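Acetyl xylan esterase (Geobacillus stearothermophilus, PDB 5BN1) removes acetyl side groups from the xylose backbone of xylan and xylo-oligosaccharides, working as a doughnut-shaped octameric serine esterase. Local coordinates at residues Gly31-Gly36 / Ile54-Lys59; Asp76-Lys81 / Val121-Pro126. The protein carries 1 engineered substitution. All coordinates share one frame; numbering follows the deposited sequence. Where two conformers were deposited one is given.

Interaction 1: Gly31-Gly36 / Ile54-Lys59; sequences GALGTG and IRVVNK
In the SGNH-hydrolase fold of this esterase, L33 meets V56 and N58 where the loop ahead of helix 37-48 passes strand 55-58, an outermost strand of the chain's parallel sheet. The contact illustrates how one buried amide can join several backbone segments of one chain. N58 has CG anti to its N (chi1 -172°), which carries the carboxamide from the strand toward the loop. There N58 ND2 donates to L33 O at 2.9 Å, with an N-H...O angle of 150°. The acceptor lies almost in the amide plane, whereas the donor stands 49° out of the carbonyl plane of L33, above it. ND2 also bonds T17 O, in the short helix that starts at the inferred nucleophile S15, and OD1 takes the N-H of G60, so both ends of the amide are held and its rotation is fixed. A leucine at this position would probably leave the carbonyls of L33 and T17 without their shared donor and G60 N without its acceptor, loosening the loop from the strand. The side chains of N58 and S15 are about 10 Å apart. Helix 37-48 adds apolar packing nearby: V42 touches both L33 and V56, and V38 touches N58. The branch of L33 that reaches the strand is CD2, which rests 3.7 Å from V56 O, 4.0 Å from N58 CB and 4.2 Å from V56 CG1.

Interaction 2: Asp76-Lys81 / Val121-Pro126; sequences DVIAQK and VLETKP
I78 of helix 66-78 lays its side chain against T124 and E123 of helix 110-124, and no hydrogen bond links the two segments directly. It is a small contact whose inner and outer halves differ in burial and anchoring, though the gaps are alike. On the inner side, I78 CD1 comes to 4.1 Å from T124 OG1. That buried hydroxyl is already engaged: it bonds L120 O one turn earlier in its own helix and accepts the indole N-H of W73, so W73 supplies a polar tie between the two helices. On the outer side E123 is solvent-exposed. Its CG anti to N (chi1 167°) and its extended chain send the carboxylate across to I78, where E123 OE2 only brushes I78 CG1 at 4.0 Å, a carboxylate oxygen beside an aliphatic chain in van der Waals contact. A type I turn from I78 to K81 follows, closed by K81 N to I78 O at 3.1 Å, and exposed K81 leaves helical geometry with positive phi. Beneath the pair lies the parallel sheet: V77 packs on L10 and I12 of strand 8-13, T124 on I131 of strand 130-134, and W73 of helix 66-78 touches both I78 and E123.

How the interactions relate
The centres of the two interactions lie about 18 Å apart, and they come in series along the chain, since interaction 1 closes before interaction 2 opens. Strand 55-58 leads on to helix 66-78, so the second segment of one contact and the first of the other belong to consecutive elements. Strand 8-13 backs both through neighbouring, opposite-facing residues, F11 for interaction 1 against L10 and I12 for interaction 2, which places the contacts on opposite faces of the sheet. They meet directly where K59 CG packs 3.5 Å from D76 O. R72 reinforces this junction, bonding K59 O and forming a salt bridge with D76. Thus both helical layers are joined to one sheet, with interaction 1 nearer S15, the inferred nucleophile.

Interaction 1: Gly31-Gly36 / Ile54-Lys59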
# COMPACT_ATOMS: atom_id res chain seq x y z
N GLY A 31 -13.76 -5.46 -17.78
CA GLY A 31 -12.66 -5.05 -17.10
C GLY A 31 -11.55 -5.32 -18.04
O GLY A 31 -10.62 -4.49 -18.18
N ALA A 32 -11.56 -6.53 -18.64
CA ALA A 32 -10.36 -6.87 -19.38
C ALA A 32 -10.10 -5.95 -20.63
O ALA A 32 -9.01 -5.97 -21.13
CB ALA A 32 -10.40 -8.32 -19.87
N LEU A 33 -11.16 -5.38 -21.14
CA LEU A 33 -11.15 -4.54 -22.36
C LEU A 33 -10.70 -3.11 -22.10
O LEU A 33 -10.55 -2.33 -23.01
CB LEU A 33 -12.50 -4.49 -23.05
CG LEU A 33 -13.07 -5.78 -23.73
CD1 LEU A 33 -14.41 -5.59 -24.37
CD2 LEU A 33 -12.00 -6.35 -24.68
N GLY A 34 -10.54 -2.77 -20.84
CA GLY A 34 -10.19 -1.41 -20.46
C GLY A 34 -11.37 -0.53 -20.40
O GLY A 34 -12.52 -0.95 -20.47
N THR A 35 -11.08 0.77 -20.22
CA THR A 35 -12.14 1.74 -19.94
C THR A 35 -12.35 2.84 -20.93
O THR A 35 -12.78 3.95 -20.59
CB THR A 35 -11.88 2.42 -18.55
OG1 THR A 35 -10.56 2.98 -18.54
CG2 THR A 35 -11.97 1.32 -17.48
N GLY A 36 -12.13 2.58 -22.23
CA GLY A 36 -12.23 3.59 -23.26
C GLY A 36 -13.03 3.00 -24.42
O GLY A 36 -14.00 2.23 -24.33
N ILE A 54 -20.18 -11.30 -31.10
CA ILE A 54 -18.77 -11.06 -31.42
C ILE A 54 -17.89 -11.28 -30.23
O ILE A 54 -18.34 -11.02 -29.07
CB ILE A 54 -18.52 -9.68 -32.01
CG1 ILE A 54 -19.01 -8.62 -31.11
CG2 ILE A 54 -19.21 -9.56 -33.35
CD1 ILE A 54 -18.36 -7.32 -31.50
N ARG A 55 -16.70 -11.80 -30.47
CA ARG A 55 -15.74 -11.92 -29.42
C ARG A 55 -14.67 -10.86 -29.70
O ARG A 55 -14.28 -10.65 -30.76
CB ARG A 55 -15.08 -13.28 -29.34
CG ARG A 55 -15.94 -14.48 -29.68
CD ARG A 55 -14.89 -15.60 -29.76
NE ARG A 55 -13.77 -15.13 -28.89
CZ ARG A 55 -12.61 -15.74 -28.71
NH1 ARG A 55 -12.33 -16.85 -29.37
NH2 ARG A 55 -11.71 -15.22 -27.91
N VAL A 56 -14.37 -10.10 -28.67
CA VAL A 56 -13.46 -8.93 -28.76
C VAL A 56 -12.29 -9.07 -27.87
O VAL A 56 -12.37 -9.48 -26.70
CB VAL A 56 -14.24 -7.62 -28.54
CG1 VAL A 56 -13.31 -6.40 -28.64
CG2 VAL A 56 -15.39 -7.48 -29.46
N VAL A 57 -11.08 -8.74 -28.41
CA VAL A 57 -9.82 -8.79 -27.73
C VAL A 57 -9.14 -7.37 -27.88
O VAL A 57 -9.22 -6.78 -28.94
CB VAL A 57 -8.87 -9.84 -28.38
CG1 VAL A 57 -7.63 -9.99 -27.56
CG2 VAL A 57 -9.57 -11.19 -28.53
N ASN A 58 -8.57 -6.88 -26.77
CA ASN A 58 -7.86 -5.63 -26.77
C ASN A 58 -6.42 -5.84 -26.54
O ASN A 58 -5.92 -6.28 -25.50
CB ASN A 58 -8.44 -4.72 -25.66
CG ASN A 58 -7.86 -3.31 -25.72
OD1 ASN A 58 -6.82 -3.06 -26.34
ND2 ASN A 58 -8.48 -2.39 -24.97
N LYS A 59 -5.62 -5.57 -27.59
CA LYS A 59 -4.18 -5.68 -27.59
C LYS A 59 -3.43 -4.36 -27.59
O LYS A 59 -2.24 -4.26 -27.92
CB LYS A 59 -3.66 -6.64 -28.73
CG LYS A 59 -4.10 -8.07 -28.46
CD LYS A 59 -3.41 -8.71 -27.35
CE LYS A 59 -3.62 -10.25 -27.32
NZ LYS A 59 -2.83 -10.90 -26.25

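Interaction 2: Asp76-Lys81 / Val121-Pro126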
# COMPACT_ATOMS: atom_id res chain seq x y z
N ASP A 76 0.86 -11.06 -30.88
CA ASP A 76 -0.36 -10.36 -30.44
C ASP A 76 -1.46 -10.18 -31.42
O ASP A 76 -2.62 -9.89 -31.05
CB ASP A 76 -0.00 -8.94 -29.86
CG ASP A 76 0.72 -9.00 -28.56
OD1 ASP A 76 0.88 -10.11 -27.92
OD2 ASP A 76 1.20 -7.96 -28.03
N VAL A 77 -1.20 -10.47 -32.71
CA VAL A 77 -2.19 -10.41 -33.70
C VAL A 77 -2.31 -11.79 -34.38
O VAL A 77 -3.33 -12.44 -34.25
CB VAL A 77 -1.97 -9.32 -34.74
CG1 VAL A 77 -2.99 -9.26 -35.79
CG2 VAL A 77 -1.89 -7.93 -34.03
N ILE A 78 -1.28 -12.14 -35.13
CA ILE A 78 -1.41 -13.38 -35.98
C ILE A 78 -1.77 -14.58 -35.19
O ILE A 78 -2.73 -15.27 -35.57
CB ILE A 78 -0.07 -13.60 -36.78
CG1 ILE A 78 0.27 -12.42 -37.66
CG2 ILE A 78 -0.29 -14.86 -37.68
CD1 ILE A 78 -0.72 -11.87 -38.50
N ALA A 79 -1.13 -14.82 -34.09
CA ALA A 79 -1.29 -16.02 -33.29
C ALA A 79 -2.67 -16.04 -32.59
O ALA A 79 -3.10 -17.10 -32.15
CB ALA A 79 -0.17 -16.14 -32.33
N GLN A 80 -3.37 -14.90 -32.51
CA GLN A 80 -4.74 -14.81 -31.96
C GLN A 80 -5.81 -15.22 -32.90
O GLN A 80 -7.00 -15.27 -32.57
CB GLN A 80 -5.03 -13.35 -31.49
CG GLN A 80 -3.98 -12.82 -30.56
CD GLN A 80 -3.75 -13.63 -29.28
OE1 GLN A 80 -4.68 -14.11 -28.66
NE2 GLN A 80 -2.50 -13.76 -28.87
N LYS A 81 -5.44 -15.46 -34.15
CA LYS A 81 -6.37 -15.81 -35.19
C LYS A 81 -7.61 -15.01 -35.24
O LYS A 81 -8.72 -15.52 -35.25
CB LYS A 81 -6.73 -17.31 -35.03
CG LYS A 81 -5.52 -18.23 -34.92
CD LYS A 81 -4.71 -18.21 -36.22
CE LYS A 81 -3.56 -19.24 -36.24
NZ LYS A 81 -4.21 -20.56 -36.04
N VAL A 121 -0.38 -4.43 -42.86
CA VAL A 121 -1.71 -4.58 -43.46
C VAL A 121 -1.65 -5.64 -44.53
O VAL A 121 -2.47 -6.53 -44.58
CB VAL A 121 -2.28 -3.32 -43.96
CG1 VAL A 121 -3.57 -3.52 -44.67
CG2 VAL A 121 -2.50 -2.32 -42.77
N LEU A 122 -0.61 -5.55 -45.38
CA LEU A 122 -0.56 -6.57 -46.45
C LEU A 122 -0.29 -7.91 -45.97
O LEU A 122 -0.84 -8.90 -46.61
CB LEU A 122 0.57 -6.10 -47.48
CG LEU A 122 0.34 -4.90 -48.29
CD1 LEU A 122 1.63 -4.48 -49.08
CD2 LEU A 122 -0.86 -5.08 -49.21
N GLU A 123 0.49 -8.12 -44.94
CA GLU A 123 0.79 -9.43 -44.36
C GLU A 123 -0.50 -10.02 -43.73
O GLU A 123 -0.74 -11.24 -43.71
CB GLU A 123 1.91 -9.32 -43.28
CG GLU A 123 2.10 -10.52 -42.38
CD GLU A 123 2.99 -10.27 -41.14
OE1 GLU A 123 3.66 -9.18 -41.02
OE2 GLU A 123 2.98 -11.21 -40.31
N THR A 124 -1.26 -9.14 -43.09
CA THR A 124 -2.40 -9.58 -42.33
C THR A 124 -3.65 -9.86 -43.20
O THR A 124 -4.42 -10.79 -42.92
CB THR A 124 -2.73 -8.46 -41.24
OG1 THR A 124 -1.52 -8.32 -40.46
CG2 THR A 124 -3.90 -8.96 -40.36
N LYS A 125 -3.85 -9.09 -44.23
CA LYS A 125 -5.04 -9.10 -45.03
C LYS A 125 -5.43 -10.56 -45.49
O LYS A 125 -6.58 -10.96 -45.32
CB LYS A 125 -4.93 -8.18 -46.18
CG LYS A 125 -6.03 -8.27 -47.15
CD LYS A 125 -5.92 -7.26 -48.21
CE LYS A 125 -7.19 -7.37 -49.06
NZ LYS A 125 -6.95 -6.59 -50.24
N PRO A 126 -4.45 -11.36 -45.91
CA PRO A 126 -4.85 -12.72 -46.41
C PRO A 126 -5.27 -13.69 -45.34
O PRO A 126 -5.96 -14.69 -45.71
CB PRO A 126 -3.56 -13.29 -47.07
CG PRO A 126 -2.55 -12.23 -47.03
CD PRO A 126 -3.05 -11.03 -46.27